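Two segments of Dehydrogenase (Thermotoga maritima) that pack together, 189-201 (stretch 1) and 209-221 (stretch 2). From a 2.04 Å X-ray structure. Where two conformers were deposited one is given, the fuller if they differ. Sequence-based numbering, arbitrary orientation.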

# COMPACT_ATOMS: atom_id res chain seq x y z
N VAL A 189 19.38 1.06 -27.26
CA VAL A 189 20.24 2.05 -26.61
C VAL A 189 21.37 2.53 -27.53
O VAL A 189 22.04 1.74 -28.19
N GLU A 190 21.65 3.82 -27.52
CA GLU A 190 22.68 4.33 -28.40
C GLU A 190 23.90 4.76 -27.64
O GLU A 190 25.00 4.72 -28.19
N GLU A 191 23.71 5.16 -26.38
CA GLU A 191 24.78 5.71 -25.57
C GLU A 191 24.61 5.36 -24.08
O GLU A 191 23.49 5.26 -23.57
N VAL A 192 25.72 5.19 -23.37
CA VAL A 192 25.67 4.80 -21.99
C VAL A 192 26.68 5.61 -21.17
O VAL A 192 27.77 5.94 -21.65
N PHE A 193 26.32 5.95 -19.93
CA PHE A 193 27.28 6.48 -18.97
C PHE A 193 27.19 5.68 -17.67
O PHE A 193 26.08 5.42 -17.19
N ALA A 194 28.32 5.31 -17.09
CA ALA A 194 28.28 4.48 -15.92
C ALA A 194 29.22 5.01 -14.86
O ALA A 194 30.29 5.53 -15.19
N ASP A 195 28.83 4.91 -13.58
CA ASP A 195 29.81 5.08 -12.50
C ASP A 195 29.60 3.96 -11.48
O ASP A 195 28.57 3.29 -11.49
N GLY A 196 30.58 3.73 -10.60
CA GLY A 196 30.47 2.62 -9.65
C GLY A 196 31.43 2.94 -8.53
O GLY A 196 32.37 3.69 -8.75
N SER A 197 31.18 2.39 -7.33
CA SER A 197 32.00 2.58 -6.14
C SER A 197 32.12 1.29 -5.36
O SER A 197 31.41 0.32 -5.63
N VAL A 198 33.03 1.26 -4.39
CA VAL A 198 33.18 0.09 -3.55
C VAL A 198 32.69 0.47 -2.15
O VAL A 198 33.36 1.19 -1.39
N LEU A 199 31.47 0.01 -1.82
CA LEU A 199 30.83 0.44 -0.58
C LEU A 199 30.41 -0.73 0.31
O LEU A 199 30.02 -0.53 1.45
N VAL A 200 30.50 -1.96 -0.22
CA VAL A 200 30.11 -3.16 0.52
C VAL A 200 31.32 -3.96 1.02
O VAL A 200 31.43 -4.22 2.22
N ASP A 201 32.24 -4.34 0.13
CA ASP A 201 33.40 -5.15 0.50
C ASP A 201 34.70 -4.67 -0.19
O ASP A 201 34.84 -4.80 -1.40
N ASP A 209 36.94 -4.50 -9.20
CA ASP A 209 35.51 -4.41 -9.57
C ASP A 209 34.85 -3.35 -8.66
O ASP A 209 35.50 -2.79 -7.78
N VAL A 210 33.54 -3.11 -8.83
CA VAL A 210 32.81 -2.22 -7.95
C VAL A 210 31.65 -3.04 -7.43
O VAL A 210 31.33 -4.09 -8.00
N ASP A 211 31.02 -2.60 -6.34
CA ASP A 211 29.87 -3.35 -5.79
C ASP A 211 28.54 -2.58 -5.82
O ASP A 211 27.51 -3.11 -5.39
N THR A 212 28.60 -1.33 -6.27
CA THR A 212 27.45 -0.41 -6.31
C THR A 212 27.63 0.38 -7.60
O THR A 212 28.73 0.84 -7.87
N ALA A 213 26.61 0.49 -8.45
CA ALA A 213 26.80 1.22 -9.69
C ALA A 213 25.50 1.84 -10.18
O ALA A 213 24.40 1.40 -9.80
N VAL A 214 25.65 2.86 -11.01
CA VAL A 214 24.56 3.54 -11.67
C VAL A 214 24.93 3.60 -13.16
O VAL A 214 26.11 3.81 -13.50
N VAL A 215 23.95 3.39 -14.05
CA VAL A 215 24.17 3.43 -15.49
C VAL A 215 23.05 4.22 -16.16
O VAL A 215 21.86 3.94 -15.96
N VAL A 216 23.40 5.24 -16.93
CA VAL A 216 22.43 6.02 -17.65
C VAL A 216 22.41 5.55 -19.09
O VAL A 216 23.46 5.33 -19.69
N LEU A 217 21.20 5.41 -19.64
CA LEU A 217 20.99 4.94 -21.00
C LEU A 217 20.30 6.05 -21.78
O LEU A 217 19.35 6.64 -21.29
N ARG A 218 20.78 6.32 -22.99
CA ARG A 218 20.04 7.12 -23.95
C ARG A 218 19.57 6.22 -25.09
O ARG A 218 20.39 5.59 -25.84
N PHE A 219 18.27 6.15 -25.24
CA PHE A 219 17.67 5.34 -26.30
C PHE A 219 17.53 6.11 -27.61
O PHE A 219 17.52 7.35 -27.65
N LYS A 220 17.37 5.35 -28.69
CA LYS A 220 17.21 5.91 -30.03
C LYS A 220 16.18 7.04 -30.10
O LYS A 220 16.44 8.05 -30.74
N SER A 221 15.05 6.89 -29.42
CA SER A 221 13.98 7.89 -29.42
C SER A 221 14.29 9.16 -28.61
O SER A 221 13.52 10.11 -28.64

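Asp211, whose CA-to-CB bond points toward the other stretch, gathers three successive backbone amides with its carboxylate just past the end of the strand 189-197: OD1 accepts from Leu199 N at 2.7 Å, while OD2 accepts from Val200 N at 2.7 Å and from Asp201 N at 3.1 Å. Its p rotamer also brings Asp211 OD1 within 2.8 Å of Thr212 OG1, which donates to it. Beside this anchor, Val200 (t) points toward stretch 2, its CB 3.3 Å from Asp211 OD2, and Leu199 (m, t) lays CB 3.9 Å from Thr212 OG1.

The rest is an antiparallel pair of strands whose side chains alternate between two faces. On one face lie Val192, Ala194, Val215 and Leu217. Val192 (t) reaches both neighbours, CG1 lying 3.7 Å from Val215 CG1 and CG2 3.9 Å from Leu217 CD2; Ala194 CB meets Val215 CG2 at 3.8 Å. Gly196 faces Ala213 here with CA atoms 3.9 Å apart; a CB on the glycine would fall 2.7 Å from Val210 CG2, a clash, since Val210 (m) already fills that space.

The other face carries Glu191, Phe193, Asp195 and Ser197 opposite Arg218, Val216, Val214 and Thr212. Phe193 and Val216, both t, approach at their CB atoms (4.3 Å), with Val216 CG2 oblique to the ring. Asp195 (t) turns OD1 back to accept from Gly196 N at 2.7 Å. Glu191 OE2 stays 4.4 Å from Arg218 NE, beyond a salt bridge; the guanidinium finds hydrogen bonds elsewhere in the structure.

At the far end, a bulge shifts the register by one: Arg218 O accepts from Glu190 N at 2.7 Å and weakly from Glu191 N at 3.4 Å. Val189 (t) sets CG2 3.7 Å from Phe219 CE1, and Glu190 (m) brings CG within 3.5 Å of Lys220 N.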

# COMPACT_ATOMS: atom_id res chain seq x y z
CB VAL A 189 20.89 1.46 -25.38
CG1 VAL A 189 21.78 2.50 -24.66
CG2 VAL A 189 19.84 0.90 -24.47
CB GLU A 190 22.13 5.52 -29.16
CG GLU A 190 20.70 5.28 -29.60
CD GLU A 190 20.58 4.96 -31.08
OE1 GLU A 190 20.86 3.81 -31.50
OE2 GLU A 190 20.18 5.88 -31.81
CB GLU A 191 24.74 7.22 -25.76
CG GLU A 191 25.95 7.97 -25.36
CD GLU A 191 26.02 9.30 -26.11
OE1 GLU A 191 27.14 9.82 -26.28
OE2 GLU A 191 24.95 9.80 -26.54
CB VAL A 192 26.04 3.30 -21.89
CG1 VAL A 192 26.37 2.89 -20.52
CG2 VAL A 192 24.91 2.43 -22.46
CB PHE A 193 26.97 7.93 -18.62
CG PHE A 193 27.79 8.44 -17.47
CD1 PHE A 193 29.04 8.94 -17.69
CD2 PHE A 193 27.31 8.35 -16.16
CE1 PHE A 193 29.81 9.38 -16.66
CE2 PHE A 193 28.07 8.81 -15.10
CZ PHE A 193 29.34 9.31 -15.34
CB ALA A 194 28.65 3.00 -16.30
CB ASP A 195 29.74 6.48 -11.86
CG ASP A 195 31.07 6.88 -11.16
OD1 ASP A 195 31.99 6.03 -10.94
OD2 ASP A 195 31.16 8.03 -10.76
CB SER A 197 31.35 3.62 -5.21
OG SER A 197 31.30 4.91 -5.81
CB VAL A 198 34.63 -0.40 -3.49
CG1 VAL A 198 35.46 0.58 -2.69
CG2 VAL A 198 34.68 -1.79 -2.84
CB LEU A 199 29.63 1.34 -0.89
CG LEU A 199 29.90 2.56 -1.79
CD1 LEU A 199 28.59 3.25 -2.20
CD2 LEU A 199 30.77 3.56 -1.11
CB VAL A 200 29.26 -4.11 -0.35
CG1 VAL A 200 28.79 -5.33 0.45
CG2 VAL A 200 28.08 -3.35 -1.03
CB ASP A 201 33.13 -6.62 0.16
CG ASP A 201 34.36 -7.54 0.40
OD1 ASP A 201 35.37 -7.11 1.01
OD2 ASP A 201 34.31 -8.71 -0.04
CB ASP A 209 34.88 -5.79 -9.36
CG ASP A 209 33.49 -5.94 -10.00
OD1 ASP A 209 33.00 -5.04 -10.76
OD2 ASP A 209 32.87 -7.00 -9.70
CB VAL A 210 32.32 -0.94 -8.69
CG1 VAL A 210 33.52 -0.07 -9.12
CG2 VAL A 210 31.47 -1.31 -9.91
CB ASP A 211 30.16 -3.83 -4.36
CG ASP A 211 30.58 -2.71 -3.44
OD1 ASP A 211 30.04 -1.60 -3.53
OD2 ASP A 211 31.46 -2.97 -2.57
CB THR A 212 27.54 0.61 -5.14
OG1 THR A 212 27.71 -0.10 -3.91
CG2 THR A 212 26.28 1.48 -5.05
CB ALA A 213 27.36 0.32 -10.74
CB VAL A 214 24.41 4.98 -11.10
CG1 VAL A 214 23.49 5.80 -12.01
CG2 VAL A 214 23.87 4.96 -9.70
CB VAL A 215 24.20 2.01 -16.11
CG1 VAL A 215 24.25 2.11 -17.63
CG2 VAL A 215 25.38 1.20 -15.60
CB VAL A 216 22.82 7.52 -17.69
CG1 VAL A 216 21.80 8.33 -18.54
CG2 VAL A 216 22.93 8.06 -16.30
CB LEU A 217 20.06 3.72 -21.02
CG LEU A 217 20.35 2.60 -20.01
CD1 LEU A 217 19.22 1.55 -20.09
CD2 LEU A 217 21.71 1.96 -20.32
CB ARG A 218 20.89 8.28 -24.48
CG ARG A 218 20.31 8.88 -25.74
CD ARG A 218 21.10 10.09 -26.22
NE ARG A 218 20.92 11.23 -25.35
CZ ARG A 218 19.93 12.12 -25.47
NH1 ARG A 218 19.02 11.99 -26.43
NH2 ARG A 218 19.85 13.12 -24.61
CB PHE A 219 16.29 4.87 -25.87
CG PHE A 219 16.29 3.95 -24.69
CD1 PHE A 219 16.35 2.57 -24.87
CD2 PHE A 219 16.25 4.48 -23.38
CE1 PHE A 219 16.31 1.70 -23.78
CE2 PHE A 219 16.23 3.65 -22.28
CZ PHE A 219 16.27 2.25 -22.46
CB LYS A 220 16.82 4.77 -30.97
CG LYS A 220 16.56 5.14 -32.40
CD LYS A 220 16.25 3.85 -33.19
CE LYS A 220 15.37 4.11 -34.41
NZ LYS A 220 16.13 5.00 -35.37
CB SER A 221 12.68 7.27 -28.84
OG SER A 221 12.81 7.03 -27.43